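Local coordinates for protein beta-glucosidase (Chaetomella raphigera, PDB 6JXG) that probably hydrolyses terminal, non-reducing beta-D-glucosyl residues to release beta-D-glucose, as a secreted glycoside hydrolase family 3 enzyme of cellulose breakdown, at residues V229-A243 / V249-W263. Residues are numbered along the deposited sequence; the frame is centred on the assembly and turned at random.
Sequences VVSDWAAQHTTIGSA and VAMPGDNFGDNYYLW
In the TIM-barrel-like N-terminal domain, strand 228-231 pairs with the chain returning after helix 239-245 through a single bridge, Val230 with Val249. Val249 N donates to Val229 O and Ser231 N to Val249 O, both at 3.0 Å. Past the bridge Ser231 OG accepts from Met251 N (2.9 Å) and donates to Asp232 O, while Ala234 N meets Met251 O on a lone pair. Trp233 lies flat against the returning chain: Met251 CB sits almost squarely over its six-membered ring, 3.4 Å from the centroid, and Pro252, which follows a cis peptide bond, brings CD over the five-membered ring on the same face. Trp233 NE1 is hydrogen-bonded to Val40 O. A leucine in place of Trp233 would probably leave Met251 CB and Pro252 without their aromatic platform and Val40 O without this donor. At the start of helix 239-245 Trp263 NE1 donates to Thr239 O (3.0 Å), nearly in the indole plane. Gln236, with CG anti to its N (chi1 173°), sets OE1 above the rim of one indole face, at too poor an angle to bond NE1. Through one water Gln236 NE2 is tied to Gly253 O and Trp263 N, whereas buried Ser231 O has no partner.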
loop_
_atom_site.group_PDB
_atom_site.type_symbol
_atom_site.label_atom_id
_atom_site.label_comp_id
_atom_site.label_asym_id
_atom_site.label_seq_id
_atom_site.Cartn_x
_atom_site.Cartn_y
_atom_site.Cartn_z
ATOM N N VAL A 229 16.885 -7.837 8.249
ATOM C CA VAL A 229 16.853 -6.617 7.416
ATOM C C VAL A 229 17.644 -6.800 6.149
ATOM O O VAL A 229 18.778 -7.217 6.179
ATOM C CB VAL A 229 17.410 -5.412 8.213
ATOM C CG1 VAL A 229 17.303 -4.179 7.323
ATOM C CG2 VAL A 229 16.579 -5.214 9.487
ATOM N N VAL A 230 17.013 -6.487 5.005
ATOM C CA VAL A 230 17.624 -6.597 3.719
ATOM C C VAL A 230 17.774 -5.216 3.097
ATOM O O VAL A 230 16.942 -4.334 3.313
ATOM C CB VAL A 230 16.864 -7.583 2.868
ATOM C CG1 VAL A 230 15.394 -7.191 2.652
ATOM C CG2 VAL A 230 17.581 -7.772 1.553
ATOM N N SER A 231 18.836 -5.002 2.319
ATOM C CA SER A 231 18.978 -3.703 1.694
ATOM C C SER A 231 18.085 -3.516 0.536
ATOM O O SER A 231 17.823 -4.444 -0.241
ATOM C CB SER A 231 20.424 -3.425 1.287
ATOM O OG SER A 231 20.812 -4.287 0.245
ATOM N N ASP A 232 17.694 -2.254 0.303
ATOM C CA ASP A 232 17.201 -1.958 -1.010
ATOM C C ASP A 232 18.391 -2.156 -1.955
ATOM O O ASP A 232 19.546 -2.300 -1.509
ATOM C CB ASP A 232 16.545 -0.564 -1.063
ATOM C CG ASP A 232 15.493 -0.424 -2.160
ATOM O OD1 ASP A 232 15.555 -1.172 -3.153
ATOM O OD2 ASP A 232 14.619 0.489 -2.055
ATOM N N TRP A 233 18.102 -2.200 -3.264
ATOM C CA TRP A 233 19.039 -2.725 -4.211
ATOM C C TRP A 233 20.164 -1.723 -4.420
ATOM O O TRP A 233 19.996 -0.648 -4.973
ATOM C CB TRP A 233 18.385 -3.185 -5.486
ATOM C CG TRP A 233 18.077 -4.662 -5.555
ATOM C CD1 TRP A 233 18.273 -5.439 -6.637
ATOM C CD2 TRP A 233 17.442 -5.518 -4.562
ATOM N NE1 TRP A 233 17.866 -6.725 -6.399
ATOM C CE2 TRP A 233 17.341 -6.807 -5.137
ATOM C CE3 TRP A 233 16.934 -5.321 -3.268
ATOM C CZ2 TRP A 233 16.788 -7.895 -4.460
ATOM C CZ3 TRP A 233 16.385 -6.389 -2.596
ATOM C CH2 TRP A 233 16.305 -7.680 -3.200
ATOM N N ALA A 234 21.343 -2.169 -3.979
ATOM C CA ALA A 234 22.571 -1.366 -3.942
ATOM C C ALA A 234 22.435 -0.159 -2.996
ATOM O O ALA A 234 23.002 0.914 -3.269
ATOM C CB ALA A 234 23.013 -0.936 -5.339
ATOM N N ALA A 235 21.673 -0.322 -1.911
ATOM C CA ALA A 235 21.489 0.762 -0.916
ATOM C C ALA A 235 22.553 0.615 0.185
ATOM O O ALA A 235 22.649 1.447 1.088
ATOM C CB ALA A 235 20.066 0.780 -0.326
ATOM N N GLN A 236 23.405 -0.435 0.101
ATOM C CA GLN A 236 24.508 -0.599 1.063
ATOM C C GLN A 236 25.660 0.315 0.558
ATOM O O GLN A 236 25.910 0.358 -0.645
ATOM C CB GLN A 236 25.022 -2.042 1.115
ATOM C CG GLN A 236 26.257 -2.298 1.944
ATOM C CD GLN A 236 26.715 -3.753 1.885
ATOM O OE1 GLN A 236 26.970 -4.393 2.918
ATOM N NE2 GLN A 236 26.817 -4.269 0.689
ATOM N N HIS A 237 26.350 0.995 1.462
ATOM C CA HIS A 237 27.407 1.941 1.106
ATOM C C HIS A 237 28.761 1.538 1.599
ATOM O O HIS A 237 29.747 1.896 0.961
ATOM C CB HIS A 237 27.119 3.363 1.654
ATOM C CG HIS A 237 25.932 3.949 1.002
ATOM N ND1 HIS A 237 26.019 4.705 -0.136
ATOM C CD2 HIS A 237 24.617 3.680 1.181
ATOM C CE1 HIS A 237 24.802 4.970 -0.583
ATOM N NE2 HIS A 237 23.937 4.342 0.193
ATOM N N THR A 238 28.844 0.916 2.764
ATOM C CA THR A 238 30.136 0.492 3.316
ATOM C C THR A 238 30.096 -0.927 3.843
ATOM O O THR A 238 29.040 -1.427 4.209
ATOM C CB THR A 238 30.563 1.426 4.490
ATOM O OG1 THR A 238 29.821 1.156 5.682
ATOM C CG2 THR A 238 30.364 2.882 4.104
ATOM N N THR A 239 31.253 -1.556 3.934
ATOM C CA THR A 239 31.344 -2.866 4.560
ATOM C C THR A 239 30.979 -2.801 6.077
ATOM O O THR A 239 30.094 -3.519 6.605
ATOM C CB THR A 239 32.780 -3.426 4.405
ATOM O OG1 THR A 239 33.081 -3.586 3.044
ATOM C CG2 THR A 239 32.935 -4.775 5.143
ATOM N N ILE A 240 31.730 -1.981 6.796
ATOM C CA ILE A 240 31.700 -1.972 8.254
ATOM C C ILE A 240 30.429 -1.242 8.744
ATOM O O ILE A 240 29.787 -1.705 9.659
ATOM C CB ILE A 240 32.959 -1.222 8.837
ATOM C CG1 ILE A 240 34.224 -1.988 8.503
ATOM C CG2 ILE A 240 32.817 -0.991 10.337
ATOM C CD1 ILE A 240 35.487 -1.117 8.569
ATOM N N GLY A 241 30.103 -0.111 8.106
ATOM C CA GLY A 241 28.938 0.691 8.518
ATOM C C GLY A 241 27.668 -0.087 8.536
ATOM O O GLY A 241 26.946 -0.082 9.542
ATOM N N SER A 242 27.398 -0.770 7.420
ATOM C CA SER A 242 26.178 -1.511 7.288
ATOM C C SER A 242 26.091 -2.678 8.284
ATOM O O SER A 242 25.055 -2.877 8.912
ATOM C CB SER A 242 25.991 -2.002 5.844
ATOM O OG SER A 242 27.077 -2.790 5.387
ATOM N N ALA A 243 27.125 -3.524 8.349
ATOM C CA ALA A 243 27.140 -4.613 9.307
ATOM C C ALA A 243 26.833 -4.121 10.717
ATOM O O ALA A 243 25.997 -4.702 11.439
ATOM C CB ALA A 243 28.494 -5.345 9.274
ATOM N N VAL A 249 21.260 -8.649 5.237
ATOM C CA VAL A 249 21.442 -9.149 3.888
ATOM C C VAL A 249 21.675 -8.010 2.892
ATOM O O VAL A 249 20.902 -7.047 2.842
ATOM C CB VAL A 249 20.206 -9.924 3.394
ATOM C CG1 VAL A 249 20.435 -10.516 1.995
ATOM C CG2 VAL A 249 19.851 -11.039 4.366
ATOM N N ALA A 250 22.732 -8.144 2.090
ATOM C CA ALA A 250 23.086 -7.135 1.110
ATOM C C ALA A 250 22.631 -7.544 -0.266
ATOM O O ALA A 250 23.155 -8.513 -0.802
ATOM C CB ALA A 250 24.592 -6.874 1.097
ATOM N N MET A 251 21.677 -6.818 -0.821
ATOM C CA MET A 251 21.179 -7.134 -2.143
ATOM C C MET A 251 21.428 -5.972 -3.118
ATOM O O MET A 251 21.229 -4.853 -2.732
ATOM C CB MET A 251 19.662 -7.371 -2.054
ATOM C CG MET A 251 19.311 -8.727 -1.487
ATOM S SD MET A 251 19.760 -10.014 -2.701
ATOM C CE MET A 251 20.303 -11.283 -1.572
ATOM N N PRO A 252 21.660 -6.237 -4.431
ATOM C CA PRO A 252 21.788 -7.625 -4.966
ATOM C C PRO A 252 23.106 -8.295 -4.665
ATOM O O PRO A 252 23.338 -9.456 -5.133
ATOM C CB PRO A 252 21.628 -7.437 -6.471
ATOM C CG PRO A 252 22.088 -6.031 -6.737
ATOM C CD PRO A 252 21.691 -5.219 -5.513
ATOM N N GLY A 253 23.977 -7.589 -3.880
ATOM C CA GLY A 253 25.303 -8.075 -3.447
ATOM C C GLY A 253 26.440 -7.209 -3.996
ATOM O O GLY A 253 27.424 -6.896 -3.271
ATOM N N ASP A 254 26.328 -6.841 -5.276
ATOM C CA ASP A 254 27.223 -5.905 -5.899
ATOM C C ASP A 254 26.475 -4.619 -6.268
ATOM O O ASP A 254 25.229 -4.455 -6.005
ATOM C CB ASP A 254 27.935 -6.513 -7.120
ATOM C CG ASP A 254 26.991 -6.904 -8.243
ATOM O OD1 ASP A 254 27.561 -7.391 -9.234
ATOM O OD2 ASP A 254 25.734 -6.709 -8.161
ATOM N N ASN A 255 27.179 -3.680 -6.890
ATOM C CA ASN A 255 26.507 -2.439 -7.248
ATOM C C ASN A 255 25.876 -2.568 -8.628
ATOM O O ASN A 255 26.493 -2.162 -9.620
ATOM C CB ASN A 255 27.452 -1.249 -7.171
ATOM C CG ASN A 255 26.798 0.054 -7.632
ATOM O OD1 ASN A 255 27.466 0.940 -8.167
ATOM N ND2 ASN A 255 25.485 0.130 -7.558
ATOM N N PHE A 256 24.669 -3.176 -8.666
ATOM C CA PHE A 256 23.935 -3.457 -9.900
ATOM C C PHE A 256 24.817 -4.006 -10.977
ATOM O O PHE A 256 24.810 -3.562 -12.154
ATOM C CB PHE A 256 23.171 -2.189 -10.411
ATOM C CG PHE A 256 21.829 -1.987 -9.754
ATOM C CD1 PHE A 256 20.799 -2.858 -10.004
ATOM C CD2 PHE A 256 21.606 -0.900 -8.875
ATOM C CE1 PHE A 256 19.550 -2.675 -9.402
ATOM C CE2 PHE A 256 20.360 -0.723 -8.313
ATOM C CZ PHE A 256 19.353 -1.599 -8.556
ATOM N N GLY A 257 25.575 -5.034 -10.606
ATOM C CA GLY A 257 26.241 -5.818 -11.633
ATOM C C GLY A 257 27.713 -5.522 -11.858
ATOM O O GLY A 257 28.306 -6.134 -12.755
ATOM N N ASP A 258 28.319 -4.721 -10.990
ATOM C CA ASP A 258 29.747 -4.364 -11.108
ATOM C C ASP A 258 30.757 -5.380 -10.586
ATOM O O ASP A 258 31.998 -5.189 -10.773
ATOM C CB ASP A 258 30.065 -2.977 -10.536
ATOM C CG ASP A 258 30.207 -2.919 -9.028
ATOM O OD1 ASP A 258 30.865 -1.926 -8.592
ATOM O OD2 ASP A 258 29.659 -3.768 -8.294
ATOM N N ASN A 259 30.245 -6.455 -9.967
ATOM C CA ASN A 259 31.055 -7.568 -9.534
ATOM C C ASN A 259 31.906 -7.150 -8.393
ATOM O O ASN A 259 32.867 -7.783 -8.115
ATOM C CB ASN A 259 31.910 -8.121 -10.697
ATOM C CG ASN A 259 32.430 -9.502 -10.428
ATOM O OD1 ASN A 259 31.819 -10.337 -9.682
ATOM N ND2 ASN A 259 33.643 -9.761 -10.972
ATOM N N TYR A 260 31.520 -6.094 -7.669
ATOM C CA TYR A 260 32.264 -5.699 -6.474
ATOM C C TYR A 260 31.324 -5.862 -5.271
ATOM O O TYR A 260 30.233 -5.271 -5.256
ATOM C CB TYR A 260 32.721 -4.293 -6.588
ATOM C CG TYR A 260 33.541 -3.851 -5.391
ATOM C CD1 TYR A 260 34.917 -3.884 -5.457
ATOM C CD2 TYR A 260 32.937 -3.383 -4.216
ATOM C CE1 TYR A 260 35.699 -3.461 -4.392
ATOM C CE2 TYR A 260 33.711 -3.007 -3.132
ATOM C CZ TYR A 260 35.108 -3.046 -3.251
ATOM O OH TYR A 260 35.949 -2.644 -2.225
ATOM N N TYR A 261 31.799 -6.561 -4.248
ATOM C CA TYR A 261 30.980 -6.991 -3.102
ATOM C C TYR A 261 31.522 -6.393 -1.785
ATOM O O TYR A 261 32.657 -6.714 -1.349
ATOM C CB TYR A 261 30.935 -8.535 -3.006
ATOM C CG TYR A 261 30.342 -9.183 -4.199
ATOM C CD1 TYR A 261 29.016 -9.580 -4.233
ATOM C CD2 TYR A 261 31.115 -9.367 -5.349
ATOM C CE1 TYR A 261 28.485 -10.163 -5.368
ATOM C CE2 TYR A 261 30.594 -9.912 -6.501
ATOM C CZ TYR A 261 29.294 -10.355 -6.511
ATOM O OH TYR A 261 28.832 -10.925 -7.676
ATOM N N LEU A 262 30.763 -5.478 -1.217
ATOM C CA LEU A 262 31.182 -4.835 0.060
ATOM C C LEU A 262 31.188 -5.807 1.193
ATOM O O LEU A 262 31.901 -5.632 2.169
ATOM C CB LEU A 262 30.271 -3.629 0.406
ATOM C CG LEU A 262 30.557 -2.414 -0.475
ATOM C CD1 LEU A 262 29.462 -1.376 -0.492
ATOM C CD2 LEU A 262 31.855 -1.756 -0.016
ATOM N N TRP A 263 30.408 -6.875 1.058
ATOM C CA TRP A 263 30.433 -7.984 2.046
ATOM C C TRP A 263 31.199 -9.197 1.412
ATOM O O TRP A 263 32.323 -8.988 0.969
ATOM C CB TRP A 263 29.051 -8.287 2.575
ATOM C CG TRP A 263 28.592 -7.362 3.659
ATOM C CD1 TRP A 263 29.250 -6.252 4.184
ATOM C CD2 TRP A 263 27.328 -7.418 4.351
ATOM N NE1 TRP A 263 28.498 -5.673 5.195
ATOM C CE2 TRP A 263 27.299 -6.349 5.279
ATOM C CE3 TRP A 263 26.228 -8.233 4.245
ATOM C CZ2 TRP A 263 26.223 -6.134 6.121
ATOM C CZ3 TRP A 263 25.140 -8.018 5.079
ATOM C CH2 TRP A 263 25.162 -7.022 6.055
HETATM O O HOH W 1 27.849 -6.695 -0.620
HETATM O O HOH W 2 23.228 -3.093 -1.271
HETATM O O HOH W 3 26.483 -3.767 -2.022
#